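Local coordinates for protein sulfate adenylyltransferase, adenylylsulfate kinase (Thiobacillus denitrificans, PDB 3CR8) that acts as a hexameric APS kinase, phosphorylating adenosine 5'-phosphosulfate with ATP to give 3'-phosphoadenylyl sulfate, and lacks ATP sulfurylase activity, at residues G397-T402 with R442-C447; G369-F374 with E437-R442. One frame throughout, in Å; residues are numbered along the deposited sequence.

Contact 1 (G397-T402 with R442-C447); sequences GGRCVT and RGIAIC
The carbonyl oxygen of Ile444 is gripped twice: by one hydrogen bond, from Thr402 N at 3.1 Å, and by a CA-H...O contact from Val401 CA at 3.3 Å. The amide donor comes in nearly along the C=O axis, as donors do in the two flanking bonds. On one flank Ile444 N donates to Cys400 O (2.9 Å, N-H...O 168°), and on the other Ile446 N reaches Thr402 O at 3.0 Å. Val401 pairs with Ile444 and Thr402 with Ala445 in parallel register, joining strand 401-404, outermost in this chain's sheet, to strand 444-447. They are the first two strands across the parallel sheet (order 2-3-1-4-5) of the P-loop kinase domain, and Ala445 and Cys447 bond onward to strand 370-376. On the face turned to helix 380-394, Val401 and Ile444 lie side by side and point the same way. With its CG1 anti to the backbone N (chi1 179°), Val401 sets CG2 against Ile444 CD1 at 3.5 Å, while its CG1 meets the obliquely crossing Ile446 at CD1, 3.7 Å away. Ile444 CG2 abuts Arg399 CB at 3.9 Å. An alanine at Ile444 would probably leave Val401 and the Arg399 stem poorly packed, since the groups touching Val401 CG2 and Arg399 CB would be gone. The arginine's CG, anti to its carbonyl carbon, runs past Arg442 O at 3.2 Å; the chain then bends at chi3 (-66°), and the guanidinium bonds to the carbonyls of Gln368 and Tyr542. Thr402 and Ala445 occupy the other face, where Ala445 rests on Ala435 and Ile438 of helix 421-440 and Thr402 OG1 hydrogen-bonds to Glu437 and Lys440 of the second subunit.

Contact 2 (G369-F374 with E437-R442); sequences GFTVFF and EITKNR
Thr371 and Thr439 cross at about a right angle where the last turn of helix 421-440 meets the start of strand 370-376. Thr371 CG2 is anti to its own carbonyl carbon, beside the backbone N, which turns it toward the helix end. The side chain of Thr439 points at the strand, its CB set 3.6 Å from Phe370 N and its OG1 3.8 Å from Gly369 C, so it lies over the backbone at the start of the strand as well as crossing Thr371. Gly369 allows this closeness: its CA is 3.7 Å from Thr439 O, and a CB there would clash with that oxygen. The helix ends in a Schellman motif, with Arg442, at positive phi, as C-prime: Arg442 N bonds to Thr439 O at 2.7 Å and Gly443 N to Ile438 O. The Arg442 side chain, bent at chi2 and chi3, brings CD within 3.7 Å of Gly369 N and carries its guanidinium with Lys440 O on one face, offset toward the rim. Beyond the contact, Ile438 and Asn441 pack against the second subunit, while Thr371 also packs on Ala445 of strand 444-447 and on Phe470 of strand 469-475, the two strands flanking 370-376.

From the N terminus the chain runs through 369-374, 397-402, 437-442 and 442-447, so the segments of the two contacts alternate and their loops cross rather than nest. Contact 2 closes the longer one, 62 residues that hold the predicted ATP-binding loop, helix 380-394 and strand 401-404. Contact 1 closes 39 residues, largely helical, in a beta-alpha-beta crossover that returns the chain to the neighbouring strand. Arg442 belongs to both contacts, at the turn from helix 421-440 into strand 444-447. That strand lies between the other two, and a probable hydrogen bond from Val372 N to Ala445 O (2.7 Å) joins the contacts directly.

Contact 1 (G397-T402 with R442-C447)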
loop_
_atom_site.group_PDB
_atom_site.type_symbol
_atom_site.label_atom_id
_atom_site.label_comp_id
_atom_site.label_asym_id
_atom_site.label_seq_id
_atom_site.Cartn_x
_atom_site.Cartn_y
_atom_site.Cartn_z
ATOM N N GLY A 397 27.784 5.038 -0.232
ATOM C CA GLY A 397 27.070 4.632 0.963
ATOM C C GLY A 397 26.447 3.243 0.805
ATOM O O GLY A 397 26.613 2.564 -0.223
ATOM N N GLY A 398 25.714 2.797 1.812
ATOM C CA GLY A 398 25.202 1.439 1.766
ATOM C C GLY A 398 26.248 0.442 2.241
ATOM O O GLY A 398 26.035 -0.279 3.218
ATOM N N ARG A 399 27.386 0.399 1.557
ATOM C CA ARG A 399 28.524 -0.374 2.048
ATOM C C ARG A 399 29.667 0.532 2.488
ATOM O O ARG A 399 29.954 1.536 1.846
ATOM C CB ARG A 399 28.989 -1.372 0.995
ATOM C CG ARG A 399 27.923 -2.413 0.652
ATOM C CD ARG A 399 28.281 -3.170 -0.588
ATOM N NE ARG A 399 28.265 -2.283 -1.744
ATOM C CZ ARG A 399 28.295 -2.712 -3.003
ATOM N NH1 ARG A 399 28.361 -4.021 -3.262
ATOM N NH2 ARG A 399 28.252 -1.837 -4.004
ATOM N N CYS A 400 30.286 0.196 3.615
ATOM C CA CYS A 400 31.434 0.954 4.121
ATOM C C CYS A 400 32.708 0.509 3.401
ATOM O O CYS A 400 32.886 -0.679 3.108
ATOM C CB CYS A 400 31.595 0.792 5.645
ATOM S SG CYS A 400 30.380 1.645 6.664
ATOM N N VAL A 401 33.586 1.470 3.119
ATOM C CA VAL A 401 34.868 1.195 2.468
ATOM C C VAL A 401 36.052 1.337 3.418
ATOM O O VAL A 401 36.148 2.307 4.157
ATOM C CB VAL A 401 35.110 2.169 1.351
ATOM C CG1 VAL A 401 36.453 1.861 0.708
ATOM C CG2 VAL A 401 33.964 2.118 0.356
ATOM N N THR A 402 36.945 0.355 3.399
ATOM C CA THR A 402 38.159 0.409 4.213
ATOM C C THR A 402 39.380 0.276 3.308
ATOM O O THR A 402 39.478 -0.646 2.487
ATOM C CB THR A 402 38.201 -0.712 5.273
ATOM O OG1 THR A 402 37.185 -0.486 6.264
ATOM C CG2 THR A 402 39.568 -0.769 5.928
ATOM N N ARG A 442 29.681 -7.557 4.362
ATOM C CA ARG A 442 28.981 -6.660 3.442
ATOM C C ARG A 442 29.659 -5.314 3.267
ATOM O O ARG A 442 29.018 -4.324 2.914
ATOM C CB ARG A 442 27.530 -6.423 3.901
ATOM C CG ARG A 442 26.435 -7.060 3.036
ATOM C CD ARG A 442 26.937 -8.319 2.323
ATOM N NE ARG A 442 26.697 -9.627 2.966
ATOM C CZ ARG A 442 25.990 -9.862 4.075
ATOM N NH1 ARG A 442 25.417 -8.872 4.751
ATOM N NH2 ARG A 442 25.855 -11.115 4.517
ATOM N N GLY A 443 30.959 -5.259 3.516
ATOM C CA GLY A 443 31.703 -4.034 3.256
ATOM C C GLY A 443 32.580 -4.219 2.031
ATOM O O GLY A 443 32.664 -5.321 1.477
ATOM N N ILE A 444 33.234 -3.147 1.589
ATOM C CA ILE A 444 34.207 -3.289 0.513
ATOM C C ILE A 444 35.605 -2.970 1.025
ATOM O O ILE A 444 35.826 -1.901 1.621
ATOM C CB ILE A 444 33.882 -2.451 -0.769
ATOM C CG1 ILE A 444 34.802 -1.266 -0.904
ATOM C CG2 ILE A 444 32.409 -1.950 -0.878
ATOM C CD1 ILE A 444 34.349 -0.425 -2.038
ATOM N N ALA A 445 36.538 -3.904 0.803
ATOM C CA ALA A 445 37.935 -3.759 1.262
ATOM C C ALA A 445 38.863 -3.546 0.091
ATOM O O ALA A 445 38.819 -4.292 -0.883
ATOM C CB ALA A 445 38.397 -4.983 2.046
ATOM N N ILE A 446 39.730 -2.548 0.192
ATOM C CA ILE A 446 40.637 -2.219 -0.911
ATOM C C ILE A 446 42.087 -2.392 -0.510
ATOM O O ILE A 446 42.583 -1.649 0.316
ATOM C CB ILE A 446 40.460 -0.767 -1.345
ATOM C CG1 ILE A 446 39.105 -0.566 -2.012
ATOM C CG2 ILE A 446 41.554 -0.361 -2.263
ATOM C CD1 ILE A 446 38.718 0.878 -1.998
ATOM N N CYS A 447 42.759 -3.362 -1.119
ATOM C CA CYS A 447 44.100 -3.750 -0.720
ATOM C C CYS A 447 45.136 -3.661 -1.809
ATOM O O CYS A 447 44.890 -4.071 -2.938
ATOM C CB CYS A 447 44.152 -5.249 -0.466
ATOM S SG CYS A 447 42.940 -5.785 0.639
#

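Contact 2 (G369-F374 with E437-R442)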
loop_
_atom_site.group_PDB
_atom_site.type_symbol
_atom_site.label_atom_id
_atom_site.label_comp_id
_atom_site.label_asym_id
_atom_site.label_seq_id
_atom_site.Cartn_x
_atom_site.Cartn_y
_atom_site.Cartn_z
ATOM N N GLY A 369 29.468 -7.726 -0.367
ATOM C CA GLY A 369 30.772 -7.190 -0.068
ATOM C C GLY A 369 31.734 -7.701 -1.092
ATOM O O GLY A 369 31.467 -8.675 -1.777
ATOM N N PHE A 370 32.851 -7.012 -1.216
ATOM C CA PHE A 370 33.887 -7.417 -2.137
ATOM C C PHE A 370 35.162 -6.657 -1.824
ATOM O O PHE A 370 35.129 -5.497 -1.349
ATOM C CB PHE A 370 33.475 -7.148 -3.561
ATOM C CG PHE A 370 33.202 -5.691 -3.863
ATOM C CD1 PHE A 370 31.994 -5.118 -3.534
ATOM C CD2 PHE A 370 34.135 -4.916 -4.533
ATOM C CE1 PHE A 370 31.740 -3.804 -3.825
ATOM C CE2 PHE A 370 33.884 -3.591 -4.829
ATOM C CZ PHE A 370 32.692 -3.034 -4.474
ATOM N N THR A 371 36.297 -7.312 -2.056
ATOM C CA THR A 371 37.565 -6.618 -1.911
ATOM C C THR A 371 38.094 -6.345 -3.311
ATOM O O THR A 371 37.881 -7.131 -4.244
ATOM C CB THR A 371 38.616 -7.373 -1.040
ATOM O OG1 THR A 371 39.354 -8.278 -1.853
ATOM C CG2 THR A 371 37.978 -8.152 0.047
ATOM N N VAL A 372 38.735 -5.200 -3.466
ATOM C CA VAL A 372 39.433 -4.862 -4.696
ATOM C C VAL A 372 40.904 -5.028 -4.372
ATOM O O VAL A 372 41.435 -4.337 -3.502
ATOM C CB VAL A 372 39.190 -3.396 -5.112
ATOM C CG1 VAL A 372 40.208 -2.971 -6.120
ATOM C CG2 VAL A 372 37.793 -3.209 -5.661
ATOM N N PHE A 373 41.552 -5.959 -5.056
ATOM C CA PHE A 373 42.917 -6.356 -4.737
ATOM C C PHE A 373 43.878 -5.933 -5.855
ATOM O O PHE A 373 43.943 -6.567 -6.916
ATOM C CB PHE A 373 42.960 -7.873 -4.538
ATOM C CG PHE A 373 44.079 -8.333 -3.676
ATOM C CD1 PHE A 373 45.371 -8.450 -4.185
ATOM C CD2 PHE A 373 43.846 -8.650 -2.352
ATOM C CE1 PHE A 373 46.401 -8.877 -3.385
ATOM C CE2 PHE A 373 44.866 -9.078 -1.550
ATOM C CZ PHE A 373 46.153 -9.194 -2.068
ATOM N N PHE A 374 44.601 -4.843 -5.646
ATOM C CA PHE A 374 45.552 -4.357 -6.643
ATOM C C PHE A 374 46.848 -5.162 -6.584
ATOM O O PHE A 374 47.434 -5.338 -5.519
ATOM C CB PHE A 374 45.925 -2.894 -6.380
ATOM C CG PHE A 374 44.815 -1.905 -6.621
ATOM C CD1 PHE A 374 43.770 -1.770 -5.717
ATOM C CD2 PHE A 374 44.848 -1.059 -7.726
ATOM C CE1 PHE A 374 42.763 -0.842 -5.918
ATOM C CE2 PHE A 374 43.836 -0.116 -7.944
ATOM C CZ PHE A 374 42.792 -0.018 -7.031
ATOM N N GLU A 437 36.985 -10.655 6.290
ATOM C CA GLU A 437 36.031 -10.294 7.323
ATOM C C GLU A 437 35.270 -9.054 6.887
ATOM O O GLU A 437 34.033 -9.014 7.035
ATOM C CB GLU A 437 36.695 -10.115 8.688
ATOM C CG GLU A 437 37.184 -11.397 9.303
ATOM C CD GLU A 437 36.076 -12.221 9.952
ATOM O OE1 GLU A 437 35.286 -11.666 10.757
ATOM O OE2 GLU A 437 36.007 -13.437 9.670
ATOM N N ILE A 438 35.971 -8.053 6.347
ATOM C CA ILE A 438 35.229 -6.882 5.876
ATOM C C ILE A 438 34.147 -7.277 4.844
ATOM O O ILE A 438 33.040 -6.738 4.842
ATOM C CB ILE A 438 36.114 -5.783 5.275
ATOM C CG1 ILE A 438 37.226 -5.403 6.225
ATOM C CG2 ILE A 438 35.306 -4.545 5.033
ATOM C CD1 ILE A 438 36.705 -4.953 7.530
ATOM N N THR A 439 34.460 -8.217 3.963
ATOM C CA THR A 439 33.552 -8.502 2.868
ATOM C C THR A 439 32.424 -9.481 3.254
ATOM O O THR A 439 31.260 -9.250 2.913
ATOM C CB THR A 439 34.315 -8.855 1.540
ATOM O OG1 THR A 439 33.826 -10.090 0.988
ATOM C CG2 THR A 439 35.783 -8.976 1.793
ATOM N N LYS A 440 32.771 -10.556 3.954
ATOM C CA LYS A 440 31.791 -11.389 4.645
ATOM C C LYS A 440 30.676 -10.514 5.248
ATOM O O LYS A 440 29.500 -10.797 5.091
ATOM C CB LYS A 440 32.501 -12.183 5.745
ATOM C CG LYS A 440 31.609 -12.896 6.769
ATOM C CD LYS A 440 32.384 -13.076 8.049
ATOM C CE LYS A 440 31.957 -14.247 8.903
ATOM N NZ LYS A 440 33.107 -14.579 9.843
ATOM N N ASN A 441 31.061 -9.431 5.906
ATOM C CA ASN A 441 30.129 -8.534 6.564
ATOM C C ASN A 441 29.544 -7.431 5.679
ATOM O O ASN A 441 28.991 -6.457 6.201
ATOM C CB ASN A 441 30.796 -7.896 7.784
ATOM C CG ASN A 441 30.319 -8.489 9.060
ATOM O OD1 ASN A 441 29.114 -8.454 9.352
ATOM N ND2 ASN A 441 31.249 -9.050 9.848
ATOM N N ARG A 442 29.681 -7.557 4.362
ATOM C CA ARG A 442 28.981 -6.660 3.442
ATOM C C ARG A 442 29.659 -5.314 3.267
ATOM O O ARG A 442 29.018 -4.324 2.914
ATOM C CB ARG A 442 27.530 -6.423 3.901
ATOM C CG ARG A 442 26.435 -7.060 3.036
ATOM C CD ARG A 442 26.937 -8.319 2.323
ATOM N NE ARG A 442 26.697 -9.627 2.966
ATOM C CZ ARG A 442 25.990 -9.862 4.075
ATOM N NH1 ARG A 442 25.417 -8.872 4.751
ATOM N NH2 ARG A 442 25.855 -11.115 4.517
#